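Local coordinates for protein hydratase ChsH2 (Mycobacterium tuberculosis SUMu008, PDB 4W78) that probably hydrates an enoyl-CoA intermediate of cholesterol side-chain breakdown, working as the ChsH2 partner in a MaoC-like complex with ChsH1, at residues F[58-63]-F[74-79]. Residues are numbered along the deposited sequence; the frame is centred on the assembly and turned at random.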
ATOM      1  N   LEU F  58       6.661   1.358  15.528  1.00 11.44           N
ATOM      2  CA  LEU F  58       6.691   0.177  16.397  1.00 10.79           C
ATOM      3  C   LEU F  58       7.091   0.543  17.828  1.00 12.22           C
ATOM      4  O   LEU F  58       6.525   0.000  18.793  1.00 13.11           O
ATOM      5  CB  LEU F  58       7.637  -0.884  15.837  1.00 12.53           C
ATOM      6  CG  LEU F  58       7.131  -1.542  14.557  1.00 13.06           C
ATOM      7  CD1 LEU F  58       8.216  -2.455  13.996  1.00 15.57           C
ATOM      8  CD2 LEU F  58       5.850  -2.316  14.824  1.00 17.18           C
ATOM      9  N   VAL F  59       8.062   1.440  17.987  1.00 12.21           N
ATOM     10  CA  VAL F  59       8.430   1.908  19.330  1.00 10.82           C
ATOM     11  C   VAL F  59       7.230   2.579  20.006  1.00 13.48           C
ATOM     12  O   VAL F  59       6.953   2.342  21.203  1.00 12.96           O
ATOM     13  CB  VAL F  59       9.639   2.865  19.271  1.00 12.78           C
ATOM     14  CG1 VAL F  59       9.804   3.624  20.578  1.00 16.09           C
ATOM     15  CG2 VAL F  59      10.914   2.093  18.918  1.00 16.06           C
ATOM     16  N   GLN F  60       6.513   3.410  19.255  1.00 11.05           N
ATOM     17  CA  GLN F  60       5.277   4.021  19.749  1.00 11.77           C
ATOM     18  C   GLN F  60       4.275   2.972  20.190  1.00 12.14           C
ATOM     19  O   GLN F  60       3.742   3.051  21.312  1.00 13.70           O
ATOM     20  CB  GLN F  60       4.664   4.899  18.657  1.00 12.44           C
ATOM     21  CG  GLN F  60       3.453   5.691  19.110  1.00 15.81           C
ATOM     22  CD  GLN F  60       2.930   6.550  17.998  1.00 20.27           C
ATOM     23  OE1 GLN F  60       3.237   7.734  17.919  1.00 24.67           O
ATOM     24  NE2 GLN F  60       2.151   5.953  17.122  1.00 19.05           N
ATOM     25  N   ARG F  61       3.988   2.013  19.314  1.00 11.16           N
ATOM     26  CA  ARG F  61       3.037   0.937  19.614  1.00 11.84           C
ATOM     27  C   ARG F  61       3.443   0.171  20.864  1.00 11.92           C
ATOM     28  O   ARG F  61       2.613  -0.108  21.739  1.00 14.85           O
ATOM     29  CB  ARG F  61       2.980  -0.043  18.448  1.00 12.63           C
ATOM     30  CG  ARG F  61       2.191  -1.286  18.792  1.00 13.58           C
ATOM     31  CD  ARG F  61       2.371  -2.361  17.751  1.00 16.08           C
ATOM     32  NE  ARG F  61       1.940  -3.638  18.305  1.00 17.69           N
ATOM     33  CZ  ARG F  61       2.029  -4.793  17.663  1.00 19.38           C
ATOM     34  NH1 ARG F  61       2.525  -4.831  16.428  1.00 19.55           N
ATOM     35  NH2 ARG F  61       1.620  -5.906  18.256  1.00 21.04           N
ATOM     36  N   TYR F  62       4.722  -0.173  20.941  1.00 12.74           N
ATOM     37  CA  TYR F  62       5.220  -0.950  22.073  1.00 14.30           C
ATOM     38  C   TYR F  62       4.943  -0.237  23.411  1.00 16.15           C
ATOM     39  O   TYR F  62       4.464  -0.849  24.382  1.00 16.65           O
ATOM     40  CB  TYR F  62       6.716  -1.210  21.874  1.00 14.21           C
ATOM     41  CG  TYR F  62       7.312  -2.003  22.998  1.00 14.31           C
ATOM     42  CD1 TYR F  62       6.900  -3.304  23.233  1.00 15.43           C
ATOM     43  CD2 TYR F  62       8.258  -1.446  23.846  1.00 15.21           C
ATOM     44  CE1 TYR F  62       7.427  -4.041  24.285  1.00 18.04           C
ATOM     45  CE2 TYR F  62       8.793  -2.180  24.906  1.00 17.92           C
ATOM     46  CZ  TYR F  62       8.373  -3.477  25.111  1.00 17.21           C
ATOM     47  OH  TYR F  62       8.889  -4.221  26.154  1.00 18.93           O
ATOM     48  N   VAL F  63       5.222   1.062  23.455  1.00 13.55           N
ATOM     49  CA  VAL F  63       5.003   1.845  24.668  1.00 12.85           C
ATOM     50  C   VAL F  63       3.518   2.007  24.996  1.00 13.13           C
ATOM     51  O   VAL F  63       3.120   1.865  26.156  1.00 14.91           O
ATOM     52  CB  VAL F  63       5.706   3.228  24.587  1.00 15.23           C
ATOM     53  CG1 VAL F  63       5.322   4.107  25.778  1.00 20.94           C
ATOM     54  CG2 VAL F  63       7.188   3.033  24.568  1.00 15.89           C
ATOM     55  N   LYS F  74       5.097  12.312  23.731  1.00 16.18           N
ATOM     56  CA  LYS F  74       5.666  13.655  23.594  1.00 17.48           C
ATOM     57  C   LYS F  74       6.881  13.666  22.677  1.00 17.70           C
ATOM     58  O   LYS F  74       7.147  14.651  21.981  1.00 17.39           O
ATOM     59  CB  LYS F  74       6.056  14.214  24.979  1.00 20.19           C
ATOM     60  CG  LYS F  74       4.902  14.254  25.981  1.00 22.90           C
ATOM     61  CD  LYS F  74       3.822  15.206  25.514  1.00 27.37           C
ATOM     62  CE  LYS F  74       2.720  15.345  26.554  1.00 32.72           C
ATOM     63  NZ  LYS F  74       1.726  16.379  26.156  1.00 35.49           N
ATOM     64  N   SER F  75       7.648  12.583  22.699  1.00 15.30           N
ATOM     65  CA  SER F  75       8.815  12.485  21.819  1.00 14.79           C
ATOM     66  C   SER F  75       9.304  11.056  21.709  1.00 14.83           C
ATOM     67  O   SER F  75       9.126  10.249  22.635  1.00 15.44           O
ATOM     68  CB  SER F  75       9.949  13.388  22.314  1.00 21.09           C
ATOM     69  OG  SER F  75      10.436  12.991  23.590  1.00 22.43           O
ATOM     70  N   ILE F  76       9.920  10.745  20.567  1.00 14.69           N
ATOM     71  CA  ILE F  76      10.554   9.452  20.359  1.00 14.54           C
ATOM     72  C   ILE F  76      11.901   9.723  19.728  1.00 16.79           C
ATOM     73  O   ILE F  76      11.976  10.354  18.674  1.00 17.94           O
ATOM     74  CB  ILE F  76       9.730   8.547  19.427  1.00 14.44           C
ATOM     75  CG1 ILE F  76       8.389   8.173  20.073  1.00 16.30           C
ATOM     76  CG2 ILE F  76      10.509   7.263  19.071  1.00 15.71           C
ATOM     77  CD1 ILE F  76       7.432   7.477  19.104  1.00 16.59           C
ATOM     78  N   GLY F  77      12.965   9.280  20.381  1.00 17.72           N
ATOM     79  CA  GLY F  77      14.286   9.403  19.787  1.00 19.18           C
ATOM     80  C   GLY F  77      14.884   8.023  19.642  1.00 17.08           C
ATOM     81  O   GLY F  77      14.909   7.255  20.598  1.00 19.57           O
ATOM     82  N   LEU F  78      15.383   7.690  18.461  1.00 14.22           N
ATOM     83  CA  LEU F  78      15.945   6.360  18.332  1.00 15.25           C
ATOM     84  C   LEU F  78      17.218   6.319  17.514  1.00 14.55           C
ATOM     85  O   LEU F  78      17.507   7.227  16.720  1.00 16.18           O
ATOM     86  CB  LEU F  78      14.906   5.370  17.794  1.00 18.15           C
ATOM     87  CG  LEU F  78      14.257   5.680  16.445  1.00 17.92           C
ATOM     88  CD1 LEU F  78      15.141   5.211  15.301  1.00 19.96           C
ATOM     89  CD2 LEU F  78      12.887   5.030  16.360  1.00 22.74           C
ATOM     90  N   ARG F  79      17.980   5.266  17.745  1.00 15.03           N
ATOM     91  CA  ARG F  79      19.173   5.031  16.967  1.00 15.98           C
ATOM     92  C   ARG F  79      19.173   3.577  16.520  1.00 17.09           C
ATOM     93  O   ARG F  79      18.838   2.666  17.285  1.00 17.91           O
ATOM     94  CB  ARG F  79      20.428   5.378  17.771  1.00 22.47           C
ATOM     95  CG  ARG F  79      20.603   4.617  19.059  1.00 28.69           C
ATOM     96  CD  ARG F  79      22.003   4.855  19.643  1.00 32.84           C
ATOM     97  NE  ARG F  79      22.169   4.144  20.904  1.00 36.09           N
ATOM     98  CZ  ARG F  79      23.252   4.200  21.668  1.00 39.09           C
ATOM     99  NH1 ARG F  79      24.300   4.933  21.300  1.00 43.52           N
ATOM    100  NH2 ARG F  79      23.289   3.514  22.800  1.00 43.75           N
TER
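Ile76 meets Val59 and Gln60 with two different branches, and its torsions decide which goes where. With chi1 at -66°, CG2 lies anti to the backbone N, and CG1 lies anti to the carbonyl carbon. An extended chi2 of 170° then carries CD1 onward to the helix. There CD1 rests against the base of Gln60, 3.8 Å from CB of Gln60 and 4.1 Å from CA of Gln60. CG2 of Ile76 meets CG1 of Val59 at 4.0 Å. The Val59 and Ile76 side chains pass alongside each other, running in opposite senses.

The second methyl of Val59 serves a different neighbour. Its CG2 comes 4.4 Å from CD2 of Leu78, a looser touch one strand repeat beyond Ile76. Both strand residues direct CB to the helix, whereas Gly77 lies between them in the chain and has no side chain. No hydrogen bond crosses between the segments. Gln60 contributes its aliphatic base here, and its amide turns elsewhere: OE1 accepts a hydrogen bond from the backbone N of Ala65 of the ChsH1 chain.

Val59 also packs on Ala120 and Val122 of the adjoining strand 116-125, so the helix covers more than the edge strand. The segment axes approach to 9.8 Å at an angle of 124°. All four touching residues are buried. Strand 72-80 is one of the two outermost strands of the sheet within this chain, but residues 75-79 pair antiparallel with a strand of the ChsH1 chain. The sheet thus continues into the partner subunit. At the start of the strand segment, Lys74 and Ser75 both face Glu123 in a classic beta bulge. A long helix lying against an antiparallel sheet that continues across a subunit interface is characteristic of the hot-dog fold of MaoC-like hydratases.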